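Local coordinates for virulence protein vsdE (Salmonella enterica, PDB 5LQ6) that is a virulence effector of Salmonella that acts as a cysteine hydrolase and suppresses host immune responses, at residues 13-16 and 17-20; 24-27 and 28-31. The protein carries 4 engineered substitutions. One frame throughout, in Å; residues are numbered along the deposited sequence.

Interaction 1 of 2, residues 13-16 and 17-20; sequences QDII and SRIN
Asp14 and Arg18 face each other one turn apart on the short amphipathic helix 12-19, the first helix of the modelled chain. Its tight side is aliphatic: Ile15 and Ile19, branched residues suited to filling a core, both pack on Leu39 of strand 39-41 and on Ile114 of helix 108-116. The backbone bond from Ile19 N to Ile15 O (2.9 Å) belongs to this side. Arg18 borders it. A bend at chi3 (-68°) folds its chain back along the helix, and the guanidinium lays one face over the carbonyl of Asp14, with Asp14 O 3.5 Å above the centre of the plane. NH2 also touches CG1 of Ile15, while NE bonds to the carbonyl oxygen of Ile114, so the long side chain links two helices.

On the solvent side the Asp14 carboxylate is held loosely, through water. Asp14 OD2 and Arg18 NH1 stand 4.6 Å apart, too far for direct contact, and one water bridges them; a second joins Asp14 OD1 to Ser17 OG. Direct bonds grip the backbone carbonyls instead. With chi1 at 60°, the Ser17 hydroxyl turns back to give a bond to Asp14 O, which also takes Arg18 N from the same face of its plane. Farther along the chain, Asn20 supplies two donors to one acceptor: its backbone N and its side-chain ND2, the latter at 2.9 Å, approach Ile16 O from opposite faces of the carbonyl plane.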
ATOM      1  N   GLN A  13     -18.115  -7.010   3.462  1.00 30.39           N
ATOM      2  CA  GLN A  13     -19.190  -7.621   2.699  1.00 31.75           C
ATOM      3  C   GLN A  13     -19.371  -6.970   1.347  1.00 29.78           C
ATOM      4  O   GLN A  13     -19.728  -7.663   0.393  1.00 27.04           O
ATOM      5  CB  GLN A  13     -20.498  -7.659   3.470  1.00 36.76           C
ATOM      6  CG  GLN A  13     -21.162  -6.339   3.766  1.00 45.65           C
ATOM      7  CD  GLN A  13     -22.427  -6.531   4.616  1.00 54.51           C
ATOM      8  OE1 GLN A  13     -22.585  -7.556   5.310  1.00 61.80           O
ATOM      9  NE2 GLN A  13     -23.334  -5.550   4.559  1.00 55.43           N
ATOM     10  N   ASP A  14     -19.130  -5.659   1.250  1.00 24.19           N
ATOM     11  CA  ASP A  14     -19.082  -4.996  -0.078  1.00 24.07           C
ATOM     12  C   ASP A  14     -17.969  -5.495  -0.987  1.00 20.35           C
ATOM     13  O   ASP A  14     -18.133  -5.590  -2.201  1.00 19.06           O
ATOM     14  CB  ASP A  14     -19.008  -3.479   0.088  1.00 28.21           C
ATOM     15  CG  ASP A  14     -20.316  -2.860   0.614  1.00 35.44           C
ATOM     16  OD1 ASP A  14     -21.350  -3.543   0.674  1.00 38.76           O
ATOM     17  OD2 ASP A  14     -20.300  -1.664   0.964  1.00 43.49           O
ATOM     18  N   ILE A  15     -16.825  -5.843  -0.411  1.00 18.26           N
ATOM     19  CA  ILE A  15     -15.743  -6.507  -1.166  1.00 17.88           C
ATOM     20  C   ILE A  15     -16.222  -7.834  -1.749  1.00 18.45           C
ATOM     21  O   ILE A  15     -15.987  -8.181  -2.898  1.00 17.61           O
ATOM     22  CB  ILE A  15     -14.466  -6.718  -0.289  1.00 17.35           C
ATOM     23  CG1 ILE A  15     -13.966  -5.355   0.204  1.00 18.33           C
ATOM     24  CG2 ILE A  15     -13.428  -7.518  -1.016  1.00 17.85           C
ATOM     25  CD1 ILE A  15     -12.811  -5.469   1.186  1.00 19.65           C
ATOM     26  N   ILE A  16     -16.891  -8.602  -0.899  1.00 20.71           N
ATOM     27  CA  ILE A  16     -17.398  -9.908  -1.306  1.00 20.78           C
ATOM     28  C   ILE A  16     -18.411  -9.776  -2.434  1.00 17.28           C
ATOM     29  O   ILE A  16     -18.326 -10.520  -3.414  1.00 18.44           O
ATOM     30  CB  ILE A  16     -18.005 -10.608  -0.073  1.00 23.30           C
ATOM     31  CG1 ILE A  16     -16.833 -11.184   0.767  1.00 27.08           C
ATOM     32  CG2 ILE A  16     -18.966 -11.714  -0.504  1.00 25.27           C
ATOM     33  CD1 ILE A  16     -17.235 -11.505   2.195  1.00 29.33           C
ATOM     34  N   SER A  17     -19.256  -8.783  -2.359  1.00 18.60           N
ATOM     35  CA  SER A  17     -20.243  -8.576  -3.414  1.00 17.90           C
ATOM     36  C   SER A  17     -19.548  -8.199  -4.726  1.00 16.88           C
ATOM     37  O   SER A  17     -19.857  -8.716  -5.789  1.00 16.85           O
ATOM     38  CB  SER A  17     -21.325  -7.594  -3.024  1.00 22.00           C
ATOM     39  OG  SER A  17     -20.871  -6.321  -2.718  1.00 32.70           O
ATOM     40  N   ARG A  18     -18.583  -7.291  -4.636  1.00 15.45           N
ATOM     41  CA  ARG A  18     -17.884  -6.858  -5.878  1.00 13.91           C
ATOM     42  C   ARG A  18     -17.095  -7.954  -6.532  1.00 16.35           C
ATOM     43  O   ARG A  18     -17.147  -8.137  -7.741  1.00 17.09           O
ATOM     44  CB  ARG A  18     -17.008  -5.647  -5.566  1.00 13.86           C
ATOM     45  CG  ARG A  18     -17.773  -4.380  -5.260  1.00 14.20           C
ATOM     46  CD  ARG A  18     -16.894  -3.141  -5.137  1.00 14.29           C
ATOM     47  NE  ARG A  18     -16.047  -3.212  -3.942  1.00 16.17           N
ATOM     48  CZ  ARG A  18     -16.305  -2.623  -2.792  1.00 16.82           C
ATOM     49  NH1 ARG A  18     -17.407  -1.920  -2.621  1.00 18.02           N
ATOM     50  NH2 ARG A  18     -15.425  -2.735  -1.772  1.00 17.24           N
ATOM     51  N   ILE A  19     -16.353  -8.715  -5.724  1.00 15.64           N
ATOM     52  CA  ILE A  19     -15.478  -9.739  -6.236  1.00 16.58           C
ATOM     53  C   ILE A  19     -16.238 -10.904  -6.893  1.00 17.91           C
ATOM     54  O   ILE A  19     -15.753 -11.570  -7.804  1.00 21.21           O
ATOM     55  CB  ILE A  19     -14.504 -10.166  -5.098  1.00 22.21           C
ATOM     56  CG1 ILE A  19     -13.154 -10.542  -5.632  1.00 24.43           C
ATOM     57  CG2 ILE A  19     -15.138 -11.205  -4.159  1.00 21.83           C
ATOM     58  CD1 ILE A  19     -12.194 -10.828  -4.497  1.00 26.46           C
ATOM     59  N   ASN A  20     -17.486 -11.125  -6.464  1.00 16.44           N
ATOM     60  CA  ASN A  20     -18.297 -12.179  -7.045  1.00 16.63           C
ATOM     61  C   ASN A  20     -19.283 -11.713  -8.113  1.00 17.71           C
ATOM     62  O   ASN A  20     -20.059 -12.500  -8.645  1.00 18.89           O
ATOM     63  CB  ASN A  20     -19.104 -12.859  -5.914  1.00 17.33           C
ATOM     64  CG  ASN A  20     -18.248 -13.718  -5.037  1.00 17.87           C
ATOM     65  OD1 ASN A  20     -17.702 -14.658  -5.531  1.00 21.83           O
ATOM     66  ND2 ASN A  20     -18.080 -13.363  -3.771  1.00 19.20           N
TER
HETATM   67  O   HOH W   1     -17.791  -0.130  -0.299  1.00 37.08           O
HETATM   68  O   HOH W   2     -22.623  -5.603  -0.447  1.00 38.84           O

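Interaction 2 of 2, residues 24-27 and 28-31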
ATOM      1  N   ILE A  24     -18.769  -7.580 -14.913  1.00 18.53           N
ATOM      2  CA  ILE A  24     -17.339  -7.422 -15.087  1.00 19.66           C
ATOM      3  C   ILE A  24     -16.993  -7.646 -16.546  1.00 20.61           C
ATOM      4  O   ILE A  24     -17.433  -8.601 -17.132  1.00 21.55           O
ATOM      5  CB  ILE A  24     -16.560  -8.354 -14.107  1.00 21.75           C
ATOM      6  CG1 ILE A  24     -16.841  -7.937 -12.636  1.00 24.07           C
ATOM      7  CG2 ILE A  24     -15.065  -8.247 -14.368  1.00 22.98           C
ATOM      8  CD1 ILE A  24     -16.225  -8.854 -11.592  1.00 29.80           C
ATOM      9  N   ASN A  25     -16.219  -6.721 -17.117  1.00 20.13           N
ATOM     10  CA  ASN A  25     -15.706  -6.892 -18.468  1.00 22.46           C
ATOM     11  C   ASN A  25     -14.871  -8.179 -18.481  1.00 24.62           C
ATOM     12  O   ASN A  25     -14.010  -8.327 -17.637  1.00 22.13           O
ATOM     13  CB  ASN A  25     -14.875  -5.665 -18.823  1.00 21.34           C
ATOM     14  CG  ASN A  25     -14.458  -5.640 -20.269  1.00 22.42           C
ATOM     15  OD1 ASN A  25     -13.845  -6.596 -20.752  1.00 26.09           O
ATOM     16  ND2 ASN A  25     -14.705  -4.549 -20.953  1.00 22.83           N
ATOM     17  N   ASN A  26     -15.127  -9.096 -19.408  1.00 25.34           N
ATOM     18  CA  ASN A  26     -14.380 -10.359 -19.462  0.57 30.03           C
ATOM     19  C   ASN A  26     -12.873 -10.162 -19.641  1.00 30.20           C
ATOM     20  O   ASN A  26     -12.093 -11.030 -19.290  1.00 32.70           O
ATOM     21  CB  ASN A  26     -14.908 -11.262 -20.569  0.57 32.11           C
ATOM     22  CG  ASN A  26     -14.358 -12.679 -20.471  0.57 35.19           C
ATOM     23  OD1 ASN A  26     -13.342 -13.004 -21.083  0.57 38.48           O
ATOM     24  ND2 ASN A  26     -14.994 -13.502 -19.661  0.57 36.92           N
ATOM     25  N   ASN A  27     -12.455  -9.020 -20.178  1.00 27.85           N
ATOM     26  CA  ASN A  27     -11.001  -8.694 -20.209  1.00 29.24           C
ATOM     27  C   ASN A  27     -10.388  -8.576 -18.794  1.00 32.69           C
ATOM     28  O   ASN A  27      -9.167  -8.659 -18.617  1.00 34.39           O
ATOM     29  CB  ASN A  27     -10.687  -7.413 -20.988  1.00 32.49           C
ATOM     30  CG  ASN A  27     -11.062  -7.500 -22.479  1.00 35.94           C
ATOM     31  OD1 ASN A  27     -11.081  -8.575 -23.070  1.00 36.77           O
ATOM     32  ND2 ASN A  27     -11.402  -6.349 -23.073  1.00 38.75           N
ATOM     33  N   ASP A  28     -11.246  -8.383 -17.798  1.00 28.18           N
ATOM     34  CA  ASP A  28     -10.826  -8.278 -16.395  1.00 29.02           C
ATOM     35  C   ASP A  28     -11.073  -9.547 -15.582  1.00 32.32           C
ATOM     36  O   ASP A  28     -10.645  -9.612 -14.414  1.00 28.15           O
ATOM     37  CB  ASP A  28     -11.576  -7.157 -15.715  1.00 28.38           C
ATOM     38  CG  ASP A  28     -11.275  -5.809 -16.306  1.00 30.92           C
ATOM     39  OD1 ASP A  28     -10.229  -5.617 -16.957  1.00 31.32           O
ATOM     40  OD2 ASP A  28     -12.095  -4.914 -16.111  1.00 33.43           O
ATOM     41  N   SER A  29     -11.732 -10.533 -16.186  1.00 33.19           N
ATOM     42  CA  SER A  29     -12.164 -11.758 -15.521  1.00 38.24           C
ATOM     43  C   SER A  29     -11.037 -12.540 -14.855  1.00 38.51           C
ATOM     44  O   SER A  29     -11.162 -12.945 -13.687  1.00 38.41           O
ATOM     45  CB  SER A  29     -12.885 -12.671 -16.524  1.00 42.62           C
ATOM     46  OG  SER A  29     -13.459 -13.771 -15.841  1.00 51.61           O
ATOM     47  N   ASN A  30      -9.931 -12.730 -15.571  1.00 39.51           N
ATOM     48  CA  ASN A  30      -8.884 -13.584 -15.038  1.00 45.66           C
ATOM     49  C   ASN A  30      -8.236 -12.907 -13.851  1.00 41.42           C
ATOM     50  O   ASN A  30      -8.004 -13.540 -12.827  1.00 40.71           O
ATOM     51  CB  ASN A  30      -7.872 -13.952 -16.119  1.00 52.90           C
ATOM     52  CG  ASN A  30      -8.464 -14.886 -17.173  1.00 61.10           C
ATOM     53  OD1 ASN A  30      -9.434 -15.620 -16.917  1.00 59.96           O
ATOM     54  ND2 ASN A  30      -7.883 -14.861 -18.370  1.00 67.83           N
ATOM     55  N   GLU A  31      -7.982 -11.608 -13.997  1.00 36.65           N
ATOM     56  CA  GLU A  31      -7.476 -10.780 -12.930  1.00 34.82           C
ATOM     57  C   GLU A  31      -8.338 -10.810 -11.668  1.00 30.54           C
ATOM     58  O   GLU A  31      -7.829 -10.947 -10.556  1.00 27.52           O
ATOM     59  CB  GLU A  31      -7.386  -9.360 -13.444  1.00 40.08           C
ATOM     60  CG  GLU A  31      -6.682  -8.415 -12.515  1.00 45.10           C
ATOM     61  CD  GLU A  31      -5.902  -7.325 -13.237  1.00 50.78           C
ATOM     62  OE1 GLU A  31      -5.837  -7.300 -14.501  1.00 49.76           O
ATOM     63  OE2 GLU A  31      -5.377  -6.464 -12.506  1.00 51.07           O
TER
HETATM   64  O   HOH W   3     -14.745  -4.649 -15.652  1.00 20.10           O
HETATM   65  O   HOH W   4      -9.672 -11.903 -18.501  1.00 38.55           O
HETATM   66  O   HOH W   5      -7.828 -10.186 -16.722  1.00 36.10           O
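Asn25 O receives the backbone N of Asp28 at 2.8 Å, closing a beta-turn of type I geometry that leads into helix 29-38, and an Asx turn lies within it. Asn25 turns its amide away from its own N (chi1 -172°), which carries OD1 to Asn27 N at 2.9 Å, a donor lying in the carbonyl plane of the amide. The short side chain of asparagine suits this task, since it can imitate a backbone carbonyl. The next bond runs from Ser29 N to Asn26 O at 3.2 Å; Asn26 O also takes a water, so two donors satisfy it.

Water meets further backbone needs. That molecule donates a hydrogen bond to Asn26 O and accepts one from Asn30 N; another does the same between Asn27 O and Glu31 N, so the first turn of the helix is hydrated. A third accepts from Asn25 N and donates to Asp28 OD2, for which a short acidic side chain is well placed. Glu31, with its longer reach, uses OE2 to accept from the backbone N of Asp107. The apolar share is small: Asp28 touches Ile110 of helix 108-116, and on the turn itself Ile24 CG2 meets Asp28 CB at 3.9 Å.

From the N terminus, interaction 1 comes first, along helix 12-19, and is complete before interaction 2 begins at the entry to helix 29-38. The two are in series and neither nest nor cross: each closes a few residues of local chain, with a short connection between them. Their centres are about 15 Å apart, on the same side of the chain's centre, yet they touch where Ile24 CD1 packs against Arg18 O at 4.0 Å. Helix 108-116 is a common neighbour, met by residues of both contacts. Ile19 also reaches Ile35 of helix 29-38, so the two successive helices touch directly as well as through their connection.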